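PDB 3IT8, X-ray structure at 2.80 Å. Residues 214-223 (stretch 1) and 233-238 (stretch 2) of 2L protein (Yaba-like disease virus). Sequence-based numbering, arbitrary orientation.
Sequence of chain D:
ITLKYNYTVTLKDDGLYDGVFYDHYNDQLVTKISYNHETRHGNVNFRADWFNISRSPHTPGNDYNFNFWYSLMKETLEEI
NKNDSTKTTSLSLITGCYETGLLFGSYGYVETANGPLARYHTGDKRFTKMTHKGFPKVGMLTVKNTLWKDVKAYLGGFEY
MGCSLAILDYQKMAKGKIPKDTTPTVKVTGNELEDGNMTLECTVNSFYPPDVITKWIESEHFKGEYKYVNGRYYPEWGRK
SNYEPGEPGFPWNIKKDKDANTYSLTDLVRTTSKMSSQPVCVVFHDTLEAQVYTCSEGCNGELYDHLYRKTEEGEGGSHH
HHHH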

# COMPACT_ATOMS: atom_id res chain seq x y z
N THR D 214 -12.18 -7.88 -35.20
CA THR D 214 -11.38 -9.02 -35.58
C THR D 214 -9.90 -8.66 -35.65
O THR D 214 -9.52 -7.59 -36.15
CB THR D 214 -11.88 -9.51 -36.95
OG1 THR D 214 -11.91 -10.93 -36.95
CG2 THR D 214 -10.99 -9.04 -38.07
N LYS D 215 -9.07 -9.57 -35.13
CA LYS D 215 -7.62 -9.40 -35.15
C LYS D 215 -6.94 -10.60 -35.79
O LYS D 215 -7.23 -11.75 -35.44
CB LYS D 215 -7.05 -9.22 -33.73
CG LYS D 215 -7.36 -7.90 -33.10
CD LYS D 215 -6.59 -7.68 -31.82
CE LYS D 215 -6.78 -6.25 -31.34
NZ LYS D 215 -5.81 -5.85 -30.28
N TRP D 216 -6.06 -10.33 -36.73
CA TRP D 216 -5.30 -11.39 -37.40
C TRP D 216 -3.90 -11.44 -36.81
O TRP D 216 -3.13 -10.48 -36.91
CB TRP D 216 -5.23 -11.15 -38.91
CG TRP D 216 -6.54 -11.33 -39.57
CD1 TRP D 216 -7.48 -10.37 -39.79
CD2 TRP D 216 -7.10 -12.56 -40.06
NE1 TRP D 216 -8.59 -10.92 -40.38
CE2 TRP D 216 -8.39 -12.27 -40.55
CE3 TRP D 216 -6.63 -13.88 -40.12
CZ2 TRP D 216 -9.22 -13.25 -41.11
CZ3 TRP D 216 -7.47 -14.86 -40.67
CH2 TRP D 216 -8.74 -14.54 -41.16
N ILE D 217 -3.58 -12.57 -36.18
CA ILE D 217 -2.28 -12.75 -35.54
C ILE D 217 -1.58 -14.02 -36.01
O ILE D 217 -2.19 -15.08 -36.09
CB ILE D 217 -2.45 -12.82 -34.02
CG1 ILE D 217 -3.19 -11.58 -33.52
CG2 ILE D 217 -1.12 -12.95 -33.36
CD1 ILE D 217 -3.55 -11.62 -32.07
N GLU D 218 -0.29 -13.91 -36.34
CA GLU D 218 0.46 -15.07 -36.78
C GLU D 218 0.41 -16.12 -35.68
O GLU D 218 0.65 -15.80 -34.51
CB GLU D 218 1.89 -14.66 -37.12
CG GLU D 218 1.98 -13.97 -38.47
CD GLU D 218 3.33 -13.33 -38.72
OE1 GLU D 218 4.36 -14.00 -38.51
OE2 GLU D 218 3.35 -12.15 -39.15
N SER D 219 0.09 -17.36 -36.04
CA SER D 219 -0.03 -18.45 -35.07
C SER D 219 1.19 -18.72 -34.19
O SER D 219 1.06 -19.28 -33.09
CB SER D 219 -0.42 -19.74 -35.78
OG SER D 219 0.54 -20.08 -36.76
N GLU D 220 2.38 -18.34 -34.65
CA GLU D 220 3.59 -18.56 -33.87
C GLU D 220 3.45 -17.92 -32.49
O GLU D 220 3.87 -18.48 -31.48
CB GLU D 220 4.80 -17.95 -34.58
CG GLU D 220 4.67 -16.47 -34.85
CD GLU D 220 5.98 -15.82 -35.25
OE1 GLU D 220 6.92 -15.84 -34.42
OE2 GLU D 220 6.08 -15.30 -36.38
N HIS D 221 2.83 -16.75 -32.45
CA HIS D 221 2.64 -16.01 -31.21
C HIS D 221 1.76 -16.68 -30.16
O HIS D 221 1.68 -16.21 -29.03
CB HIS D 221 2.08 -14.63 -31.52
CG HIS D 221 3.00 -13.81 -32.35
ND1 HIS D 221 4.31 -13.55 -31.99
CD2 HIS D 221 2.81 -13.17 -33.53
CE1 HIS D 221 4.88 -12.79 -32.90
NE2 HIS D 221 3.99 -12.55 -33.85
N PHE D 222 1.11 -17.77 -30.52
CA PHE D 222 0.27 -18.45 -29.54
C PHE D 222 1.00 -19.63 -28.90
O PHE D 222 0.40 -20.42 -28.18
CB PHE D 222 -1.04 -18.90 -30.17
CG PHE D 222 -1.98 -17.78 -30.45
CD1 PHE D 222 -1.84 -17.01 -31.60
CD2 PHE D 222 -2.95 -17.43 -29.52
CE1 PHE D 222 -2.66 -15.90 -31.82
CE2 PHE D 222 -3.77 -16.33 -29.73
CZ PHE D 222 -3.62 -15.57 -30.88
N LYS D 223 2.31 -19.71 -29.16
CA LYS D 223 3.15 -20.78 -28.63
C LYS D 223 2.41 -22.08 -28.32
O LYS D 223 2.47 -22.58 -27.20
CB LYS D 223 3.88 -20.29 -27.38
CG LYS D 223 5.12 -19.45 -27.63
CD LYS D 223 4.79 -18.08 -28.20
CE LYS D 223 6.06 -17.23 -28.35
NZ LYS D 223 5.80 -15.88 -28.95
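Stretch 2 (233-238) YYPEWG

Stretch 2 has no regular secondary structure and follows stretch 1 in reversed order, passing across the strand rather than alongside it, with Tyr-234 beside the 3-10 segment 219-222 and Glu-236 and Trp-237 beside the strand 214-218. The closest CA atoms are those of Ile-217 and Glu-236, 4.9 Å apart; the CA atoms of His-221 and Tyr-234 are 7.0 Å apart. Together the two stretches bury 530 Å².

Despite this proximity, no backbone hydrogen bond joins them. Three amides in and just after the 3-10 segment are satisfied within stretch 1: His-221 N donates to Glu-218 O (3.1 Å), Phe-222 N to Ser-219 O (3.0 Å) and Lys-223 N to Glu-220 O (3.1 Å). The one hydrogen bond across the contact is that of a salt bridge, Lys-215 NZ to Glu-236 OE2 at 3.2 Å, made by an extended lysine reaching a glutamate that is poorly ordered. Trp-216 O and Glu-236 O lie only 2.7 Å apart, but both are acceptors, so this approach supplies no bond. Trp-216 NE1, Glu-218 OE1 and Tyr-234 OH are satisfied elsewhere in the structure.

The remaining contact is largely one of packing. Ile-217 CD1 meets Tyr-234 CB at 3.8 Å, and Ile-217 CG2 lies 3.6 Å from Pro-235 O. The rings of Phe-222 and Tyr-234 are nearly parallel, with planes at 24°, but their centroids are 5.3 Å apart and the rings barely overlap. His-221 O approaches the edge of the Tyr-234 ring, 3.9 Å from Tyr-234 CE2. Pro-235 covers one face of the His-221 imidazole in a CH-pi contact, its CD 3.7 Å from the ring centroid and almost on the ring normal. Trp-237, with positive phi and psi (52/71), directs its CB toward the strand, 3.4 Å from Trp-216 O, while Glu-218 OE2 lies over one face of its indole, 3.7 Å from Trp-237 CZ2.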

# COMPACT_ATOMS: atom_id res chain seq x y z
N TYR D 233 0.86 -9.18 -24.81
CA TYR D 233 1.13 -8.40 -26.01
C TYR D 233 1.10 -9.29 -27.26
O TYR D 233 1.55 -10.43 -27.21
CB TYR D 233 2.50 -7.73 -25.91
CG TYR D 233 2.91 -7.08 -27.21
CD1 TYR D 233 2.33 -5.89 -27.63
CD2 TYR D 233 3.83 -7.70 -28.05
CE1 TYR D 233 2.65 -5.33 -28.86
CE2 TYR D 233 4.15 -7.16 -29.28
CZ TYR D 233 3.57 -5.98 -29.68
OH TYR D 233 3.89 -5.45 -30.92
N TYR D 234 0.58 -8.77 -28.38
CA TYR D 234 0.54 -9.52 -29.64
C TYR D 234 0.70 -8.64 -30.87
O TYR D 234 -0.05 -7.69 -31.05
CB TYR D 234 -0.80 -10.24 -29.84
CG TYR D 234 -1.18 -11.30 -28.83
CD1 TYR D 234 -2.02 -11.00 -27.76
CD2 TYR D 234 -0.74 -12.61 -28.98
CE1 TYR D 234 -2.42 -11.99 -26.85
CE2 TYR D 234 -1.12 -13.60 -28.07
CZ TYR D 234 -1.96 -13.29 -27.02
OH TYR D 234 -2.36 -14.26 -26.12
N PRO D 235 1.69 -8.93 -31.72
CA PRO D 235 1.86 -8.12 -32.94
C PRO D 235 0.59 -8.47 -33.72
O PRO D 235 0.13 -9.62 -33.64
CB PRO D 235 3.11 -8.72 -33.58
CG PRO D 235 3.89 -9.22 -32.39
CD PRO D 235 2.82 -9.86 -31.54
N GLU D 236 -0.00 -7.56 -34.49
CA GLU D 236 -1.25 -7.96 -35.11
C GLU D 236 -1.66 -7.74 -36.56
O GLU D 236 -2.85 -7.81 -36.85
CB GLU D 236 -2.41 -7.48 -34.24
CG GLU D 236 -2.58 -5.98 -34.20
CD GLU D 236 -3.88 -5.58 -33.55
OE1 GLU D 236 -4.94 -6.00 -34.06
OE2 GLU D 236 -3.85 -4.85 -32.54
N TRP D 237 -0.74 -7.50 -37.49
CA TRP D 237 -1.18 -7.33 -38.88
C TRP D 237 -2.29 -6.29 -39.00
O TRP D 237 -3.44 -6.65 -39.27
CB TRP D 237 -1.72 -8.66 -39.43
CG TRP D 237 -0.75 -9.48 -40.22
CD1 TRP D 237 -0.95 -10.74 -40.69
CD2 TRP D 237 0.55 -9.08 -40.68
NE1 TRP D 237 0.14 -11.16 -41.41
CE2 TRP D 237 1.08 -10.16 -41.42
CE3 TRP D 237 1.33 -7.92 -40.54
CZ2 TRP D 237 2.35 -10.12 -42.02
CZ3 TRP D 237 2.59 -7.87 -41.13
CH2 TRP D 237 3.09 -8.97 -41.86
N GLY D 238 -1.97 -5.02 -38.81
CA GLY D 238 -2.99 -3.98 -38.90
C GLY D 238 -3.63 -3.86 -40.27
O GLY D 238 -3.03 -4.24 -41.28